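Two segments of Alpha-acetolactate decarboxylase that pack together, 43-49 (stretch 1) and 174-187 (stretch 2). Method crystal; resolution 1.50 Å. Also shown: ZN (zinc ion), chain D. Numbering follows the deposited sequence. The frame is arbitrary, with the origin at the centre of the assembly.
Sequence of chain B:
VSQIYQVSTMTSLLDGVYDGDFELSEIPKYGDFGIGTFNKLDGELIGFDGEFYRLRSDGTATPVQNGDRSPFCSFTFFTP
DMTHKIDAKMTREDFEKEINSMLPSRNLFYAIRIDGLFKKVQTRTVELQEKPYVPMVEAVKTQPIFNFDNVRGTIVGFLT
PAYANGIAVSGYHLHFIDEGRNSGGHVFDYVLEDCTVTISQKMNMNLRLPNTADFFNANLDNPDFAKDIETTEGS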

ATOM      1  N   GLY B  43       7.822   3.753 -23.591  1.00  9.45           N
ATOM      2  CA  GLY B  43       9.037   4.245 -22.966  1.00  8.52           C
ATOM      3  C   GLY B  43       9.088   4.171 -21.448  1.00  8.78           C
ATOM      4  O   GLY B  43       8.096   3.896 -20.766  1.00  8.76           O
ATOM      5  N   GLU B  44      10.288   4.431 -20.938  1.00  7.30           N
ATOM      6  CA  GLU B  44      10.607   4.448 -19.520  1.00  6.68           C
ATOM      7  C   GLU B  44      10.665   5.880 -18.994  1.00  8.16           C
ATOM      8  O   GLU B  44      11.281   6.751 -19.623  1.00  9.98           O
ATOM      9  CB  GLU B  44      11.961   3.778 -19.284  1.00  9.08           C
ATOM     10  CG  GLU B  44      12.088   2.399 -19.888  1.00  9.58           C
ATOM     11  CD  GLU B  44      11.431   1.334 -19.019  1.00 10.99           C
ATOM     12  OE1 GLU B  44      11.092   1.646 -17.857  1.00 13.65           O
ATOM     13  OE2 GLU B  44      11.267   0.188 -19.487  1.00 11.52           O
ATOM     14  N   LEU B  45      10.050   6.127 -17.841  1.00  6.22           N
ATOM     15  CA  LEU B  45      10.153   7.426 -17.182  1.00  5.77           C
ATOM     16  C   LEU B  45      11.314   7.471 -16.185  1.00  6.28           C
ATOM     17  O   LEU B  45      11.502   6.543 -15.391  1.00  6.51           O
ATOM     18  CB  LEU B  45       8.850   7.746 -16.446  1.00  6.54           C
ATOM     19  CG  LEU B  45       8.810   9.014 -15.596  1.00  5.98           C
ATOM     20  CD1 LEU B  45       8.765  10.217 -16.508  1.00  8.31           C
ATOM     21  CD2 LEU B  45       7.582   9.016 -14.702  1.00  7.81           C
ATOM     22  N   ILE B  46      12.064   8.567 -16.194  1.00  6.93           N
ATOM     23  CA  ILE B  46      13.060   8.813 -15.164  1.00  5.73           C
ATOM     24  C   ILE B  46      13.157  10.312 -14.941  1.00  6.96           C
ATOM     25  O   ILE B  46      13.071  11.089 -15.887  1.00  8.38           O
ATOM     26  CB  ILE B  46      14.426   8.229 -15.558  1.00  6.10           C
ATOM     27  CG1 ILE B  46      15.442   8.335 -14.442  1.00  8.29           C
ATOM     28  CG2 ILE B  46      14.985   8.903 -16.801  1.00  9.19           C
ATOM     29  CD1 ILE B  46      16.764   7.663 -14.841  1.00  9.53           C
ATOM     30  N   GLY B  47      13.293  10.727 -13.695  1.00  6.12           N
ATOM     31  CA  GLY B  47      13.526  12.130 -13.427  1.00  8.32           C
ATOM     32  C   GLY B  47      14.146  12.361 -12.073  1.00  7.71           C
ATOM     33  O   GLY B  47      14.001  11.561 -11.144  1.00  7.23           O
ATOM     34  N   PHE B  48      14.850  13.480 -11.972  1.00  8.23           N
ATOM     35  CA  PHE B  48      15.465  13.910 -10.730  1.00  7.54           C
ATOM     36  C   PHE B  48      15.803  15.391 -10.907  1.00  8.02           C
ATOM     37  O   PHE B  48      15.898  15.879 -12.038  1.00  9.40           O
ATOM     38  CB  PHE B  48      16.706  13.070 -10.385  1.00  8.79           C
ATOM     39  CG  PHE B  48      17.616  12.802 -11.552  1.00  8.75           C
ATOM     40  CD1 PHE B  48      18.644  13.684 -11.870  1.00  9.88           C
ATOM     41  CD2 PHE B  48      17.467  11.655 -12.309  1.00  8.74           C
ATOM     42  CE1 PHE B  48      19.492  13.428 -12.947  1.00 11.59           C
ATOM     43  CE2 PHE B  48      18.308  11.388 -13.385  1.00  9.43           C
ATOM     44  CZ  PHE B  48      19.331  12.280 -13.702  1.00 10.35           C
ATOM     45  N   ASP B  49      15.917  16.107  -9.799  1.00  8.91           N
ATOM     46  CA  ASP B  49      16.083  17.557  -9.824  1.00 11.50           C
ATOM     47  C   ASP B  49      15.001  18.254 -10.657  1.00 12.20           C
ATOM     48  O   ASP B  49      15.237  19.318 -11.240  1.00 13.82           O
ATOM     49  CB  ASP B  49      17.473  17.913 -10.353  1.00 13.61           C
ATOM     50  CG  ASP B  49      18.583  17.317  -9.508  1.00 10.33           C
ATOM     51  OD1 ASP B  49      18.476  17.364  -8.266  1.00 12.59           O
ATOM     52  OD2 ASP B  49      19.550  16.798 -10.096  1.00 15.77           O
ATOM     53  N   LEU B 174      15.176   0.458 -10.119  1.00  7.20           N
ATOM     54  CA  LEU B 174      16.095   1.513 -10.547  1.00  7.61           C
ATOM     55  C   LEU B 174      16.045   1.719 -12.053  1.00  7.02           C
ATOM     56  O   LEU B 174      15.973   0.748 -12.818  1.00  8.08           O
ATOM     57  CB  LEU B 174      17.537   1.169 -10.132  1.00  8.91           C
ATOM     58  CG  LEU B 174      17.749   0.801  -8.665  1.00  8.15           C
ATOM     59  CD1 LEU B 174      19.152   0.225  -8.484  1.00  9.79           C
ATOM     60  CD2 LEU B 174      17.537   1.996  -7.763  1.00  8.26           C
ATOM     61  N   HIS B 175      16.089   2.984 -12.460  1.00  6.34           N
ATOM     62  CA  HIS B 175      16.241   3.345 -13.865  1.00  7.05           C
ATOM     63  C   HIS B 175      17.572   4.081 -14.053  1.00  8.20           C
ATOM     64  O   HIS B 175      18.186   4.491 -13.078  1.00  7.14           O
ATOM     65  CB  HIS B 175      15.068   4.206 -14.342  1.00  7.70           C
ATOM     66  CG  HIS B 175      13.779   3.452 -14.500  1.00  6.89           C
ATOM     67  ND1 HIS B 175      12.666   4.002 -15.088  1.00  8.09           N
ATOM     68  CD2 HIS B 175      13.432   2.188 -14.143  1.00  7.61           C
ATOM     69  CE1 HIS B 175      11.682   3.116 -15.095  1.00  7.20           C
ATOM     70  NE2 HIS B 175      12.121   2.008 -14.525  1.00  7.14           N
ATOM     71  N   PHE B 176      17.997   4.240 -15.303  1.00  7.95           N
ATOM     72  CA  PHE B 176      19.276   4.874 -15.621  1.00  9.39           C
ATOM     73  C   PHE B 176      19.134   5.841 -16.792  1.00  9.40           C
ATOM     74  O   PHE B 176      18.397   5.566 -17.733  1.00  9.43           O
ATOM     75  CB  PHE B 176      20.317   3.796 -15.953  1.00  9.37           C
ATOM     76  CG  PHE B 176      21.585   4.338 -16.561  1.00 10.89           C
ATOM     77  CD1 PHE B 176      22.521   4.992 -15.771  1.00 12.17           C
ATOM     78  CD2 PHE B 176      21.837   4.187 -17.914  1.00 12.74           C
ATOM     79  CE1 PHE B 176      23.708   5.492 -16.340  1.00 14.80           C
ATOM     80  CE2 PHE B 176      23.014   4.687 -18.490  1.00 15.35           C
ATOM     81  CZ  PHE B 176      23.940   5.331 -17.700  1.00 13.01           C
ATOM     82  N   ILE B 177      19.834   6.972 -16.720  1.00  8.21           N
ATOM     83  CA  ILE B 177      19.983   7.846 -17.884  1.00  8.78           C
ATOM     84  C   ILE B 177      21.433   8.338 -17.936  1.00 10.82           C
ATOM     85  O   ILE B 177      22.048   8.620 -16.902  1.00  9.93           O
ATOM     86  CB  ILE B 177      18.974   9.029 -17.847  1.00  9.26           C
ATOM     87  CG1 ILE B 177      18.976   9.781 -19.186  1.00 13.28           C
ATOM     88  CG2 ILE B 177      19.241   9.951 -16.670  1.00 11.70           C
ATOM     89  CD1 ILE B 177      17.778  10.712 -19.375  1.00 13.02           C
ATOM     90  N   ASP B 178      21.994   8.408 -19.136  1.00 11.88           N
ATOM     91  CA  ASP B 178      23.381   8.844 -19.250  1.00 16.17           C
ATOM     92  C   ASP B 178      23.492  10.365 -19.146  1.00 16.01           C
ATOM     93  O   ASP B 178      22.498  11.092 -19.217  1.00 13.67           O
ATOM     94  CB  ASP B 178      24.004   8.342 -20.556  1.00 14.97           C
ATOM     95  CG  ASP B 178      23.523   9.107 -21.768  1.00 20.30           C
ATOM     96  OD1 ASP B 178      22.302   9.303 -21.935  1.00 18.26           O
ATOM     97  OD2 ASP B 178      24.387   9.541 -22.559  1.00 26.40           O
ATOM     98  N   GLU B 179      24.713  10.860 -18.953  1.00 18.39           N
ATOM     99  CA  GLU B 179      24.893  12.296 -18.762  1.00 23.51           C
ATOM    100  C   GLU B 179      24.495  13.079 -20.017  1.00 18.29           C
ATOM    101  O   GLU B 179      24.041  14.217 -19.925  1.00 23.35           O
ATOM    102  CB  GLU B 179      26.335  12.620 -18.367  1.00 24.20           C
ATOM    103  CG  GLU B 179      26.506  14.059 -17.881  1.00 31.52           C
ATOM    104  CD  GLU B 179      26.378  14.189 -16.365  1.00 35.31           C
ATOM    105  OE1 GLU B 179      26.113  13.163 -15.696  1.00 31.80           O
ATOM    106  OE2 GLU B 179      26.525  15.317 -15.843  1.00 36.70           O
ATOM    107  N   GLY B 180      24.631  12.450 -21.181  1.00 20.11           N
ATOM    108  CA  GLY B 180      24.225  13.071 -22.431  1.00 24.77           C
ATOM    109  C   GLY B 180      22.719  13.107 -22.651  1.00 23.76           C
ATOM    110  O   GLY B 180      22.247  13.663 -23.639  1.00 24.70           O
ATOM    111  N   ARG B 181      21.971  12.512 -21.724  1.00 19.52           N
ATOM    112  CA  ARG B 181      20.510  12.462 -21.791  1.00 21.60           C
ATOM    113  C   ARG B 181      19.984  11.898 -23.120  1.00 19.70           C
ATOM    114  O   ARG B 181      19.115  12.497 -23.749  1.00 22.33           O
ATOM    115  CB  ARG B 181      19.905  13.855 -21.552  1.00 18.75           C
ATOM    116  CG  ARG B 181      20.297  14.517 -20.238  1.00 18.81           C
ATOM    117  CD  ARG B 181      19.819  13.720 -19.030  1.00 16.55           C
ATOM    118  NE  ARG B 181      20.053  14.422 -17.772  1.00 14.14           N
ATOM    119  CZ  ARG B 181      20.956  14.062 -16.864  1.00 13.71           C
ATOM    120  NH1 ARG B 181      21.726  12.995 -17.056  1.00 14.75           N
ATOM    121  NH2 ARG B 181      21.087  14.771 -15.755  1.00 15.39           N
ATOM    122  N   ASN B 182      20.497  10.745 -23.534  1.00 19.37           N
ATOM    123  CA  ASN B 182      19.948  10.049 -24.696  1.00 21.79           C
ATOM    124  C   ASN B 182      19.519   8.621 -24.407  1.00 21.38           C
ATOM    125  O   ASN B 182      18.537   8.119 -24.965  1.00 25.11           O
ATOM    126  CB  ASN B 182      20.969  10.032 -25.832  1.00 25.50           C
ATOM    127  CG  ASN B 182      21.266  11.416 -26.360  1.00 26.36           C
ATOM    128  OD1 ASN B 182      20.389  12.076 -26.918  1.00 27.74           O
ATOM    129  ND2 ASN B 182      22.505  11.863 -26.192  1.00 24.30           N
ATOM    130  N   SER B 183      20.261   7.963 -23.530  1.00 17.87           N
ATOM    131  CA  SER B 183      20.157   6.521 -23.409  1.00 18.37           C
ATOM    132  C   SER B 183      19.953   6.111 -21.971  1.00 15.67           C
ATOM    133  O   SER B 183      20.279   6.864 -21.052  1.00 13.69           O
ATOM    134  CB  SER B 183      21.418   5.842 -23.956  1.00 21.52           C
ATOM    135  OG  SER B 183      21.599   6.111 -25.340  1.00 26.76           O
ATOM    136  N   GLY B 184      19.422   4.905 -21.801  1.00 15.22           N
ATOM    137  CA  GLY B 184      19.285   4.297 -20.492  1.00 14.22           C
ATOM    138  C   GLY B 184      18.074   3.392 -20.460  1.00 15.80           C
ATOM    139  O   GLY B 184      17.817   2.629 -21.396  1.00 17.13           O
ATOM    140  N   GLY B 185      17.318   3.471 -19.376  1.00 10.77           N
ATOM    141  CA  GLY B 185      16.113   2.676 -19.260  1.00 10.50           C
ATOM    142  C   GLY B 185      15.958   2.044 -17.898  1.00  9.90           C
ATOM    143  O   GLY B 185      16.507   2.529 -16.908  1.00  9.80           O
ATOM    144  N   HIS B 186      15.167   0.977 -17.853  1.00  9.72           N
ATOM    145  CA  HIS B 186      14.947   0.210 -16.640  1.00  9.45           C
ATOM    146  C   HIS B 186      16.161  -0.684 -16.401  1.00 10.89           C
ATOM    147  O   HIS B 186      16.542  -1.445 -17.275  1.00 11.50           O
ATOM    148  CB  HIS B 186      13.662  -0.625 -16.767  1.00  9.36           C
ATOM    149  CG  HIS B 186      13.471  -1.620 -15.663  1.00 10.70           C
ATOM    150  ND1 HIS B 186      12.629  -1.391 -14.592  1.00 13.01           N
ATOM    151  CD2 HIS B 186      13.986  -2.857 -15.482  1.00 13.82           C
ATOM    152  CE1 HIS B 186      12.653  -2.443 -13.791  1.00 13.84           C
ATOM    153  NE2 HIS B 186      13.471  -3.342 -14.302  1.00 14.57           N
ATOM    154  N   VAL B 187      16.748  -0.602 -15.218  1.00 10.45           N
ATOM    155  CA  VAL B 187      18.005  -1.293 -14.934  1.00  9.97           C
ATOM    156  C   VAL B 187      17.817  -2.760 -14.543  1.00 10.76           C
ATOM    157  O   VAL B 187      17.057  -3.064 -13.622  1.00 11.84           O
ATOM    158  CB  VAL B 187      18.762  -0.560 -13.809  1.00  8.86           C
ATOM    159  CG1 VAL B 187      20.010  -1.346 -13.380  1.00 10.47           C
ATOM    160  CG2 VAL B 187      19.142   0.832 -14.277  1.00 10.25           C
TER
HETATM  161 ZN    ZN D 301      10.937   0.129 -14.240  1.00 16.43          ZN
HETATM  162  O   HOH W   1       9.212  -1.415 -14.356  1.00 19.92           O
HETATM  163  O   HOH W   2       8.999   1.241 -14.210  1.00 15.45           O
HETATM  164  O   HOH W   3      10.215  -0.048 -16.412  1.00 15.72           O

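One side chain can bind a metal and a neighbouring strand at once, and the packing of strand 44-48 of alpha-acetolactate decarboxylase against the hairpin 174-187 is a compact example. The strands 44-48 and 174-178 cross at 75° with their axes 7.4 Å apart at closest approach, and no backbone-to-backbone hydrogen bond joins the stretches; the contact, which buries 409 Å² counting both sides, depends largely on side chains.

The central link is H175. Its CA-to-CB bond points toward stretch 1, and with chi1 at -72° (m) the ring uses both nitrogens: H175 NE2 binds the zinc at 2.2 Å, while H175 ND1 donates a hydrogen bond to L45 O at 2.8 Å. Since ND1 carries the proton, NE2 is left with its lone pair for the metal. The carbonyl lies at the ring edge, near its plane, where an N-H can reach it. Here L45 contributes through its backbone; its CA-to-CB bond points away from the hairpin. Histidine suits the position because one rigid ring can serve a metal and a main-chain acceptor at once.

E44 approaches the same site. Its chi1 and chi2 are both m (-52° and -80°), and this folded conformation brings the carboxylate beside the metal ligands: E44 OE1 lies 3.2 Å from H175 CE1 and 3.6 Å from H186 CB. E44 OE1 is also 2.4 Å from the oxygen of water 3, which itself binds the zinc at 2.3 Å, so the glutamate lies next to the metal's water shell without being a ligand. OE2 is hydrogen-bonded elsewhere in the structure. G185 lies close by, with G185 CA 4.1 Å from E44 CG; its phi of 136° and psi of -158° would jam a CB against the preceding carbonyl and by themselves call for glycine. H186 takes chi1 t, and H186 ND1 completes the hairpin's share of the zinc site, 2.3 Å from the metal.

Farther along the strand the contact turns apolar. I46 is extended, chi1 and chi2 both t, so that I46 CD1 reaches the hairpin strand, 3.6 Å from F176 C and 3.8 Å from I177 CG2. I177 is also t,t; its chi1 sets CG2, which meets both I46 CD1 and F48 CE2. Unbranched at its tip, the end of I46 can lie against backbone and methyl alike, and both isoleucines are buried.

F48 closes the row. Its CA-to-CB bond points sideways, but chi1 p (44°) carries the ring nearer the hairpin, where its edge meets I177 CG2, 3.7 Å from F48 CE2. Elsewhere on the ring's edge, near its plane, R181 NH2 lies 3.5 Å from F48 CE1, and F48 CZ lies over one face of the guanidinium. The arginine is also bonded within its own stretch: R181 NH1 donates to D178 O at 3.0 Å, a carbonyl that also accepts the turn's backbone bond from R181 N at 2.9 Å. With chi1 and chi2 both m, its chain folds back to make the NH1 bond to D178 O while its planar end meets the phenylalanine.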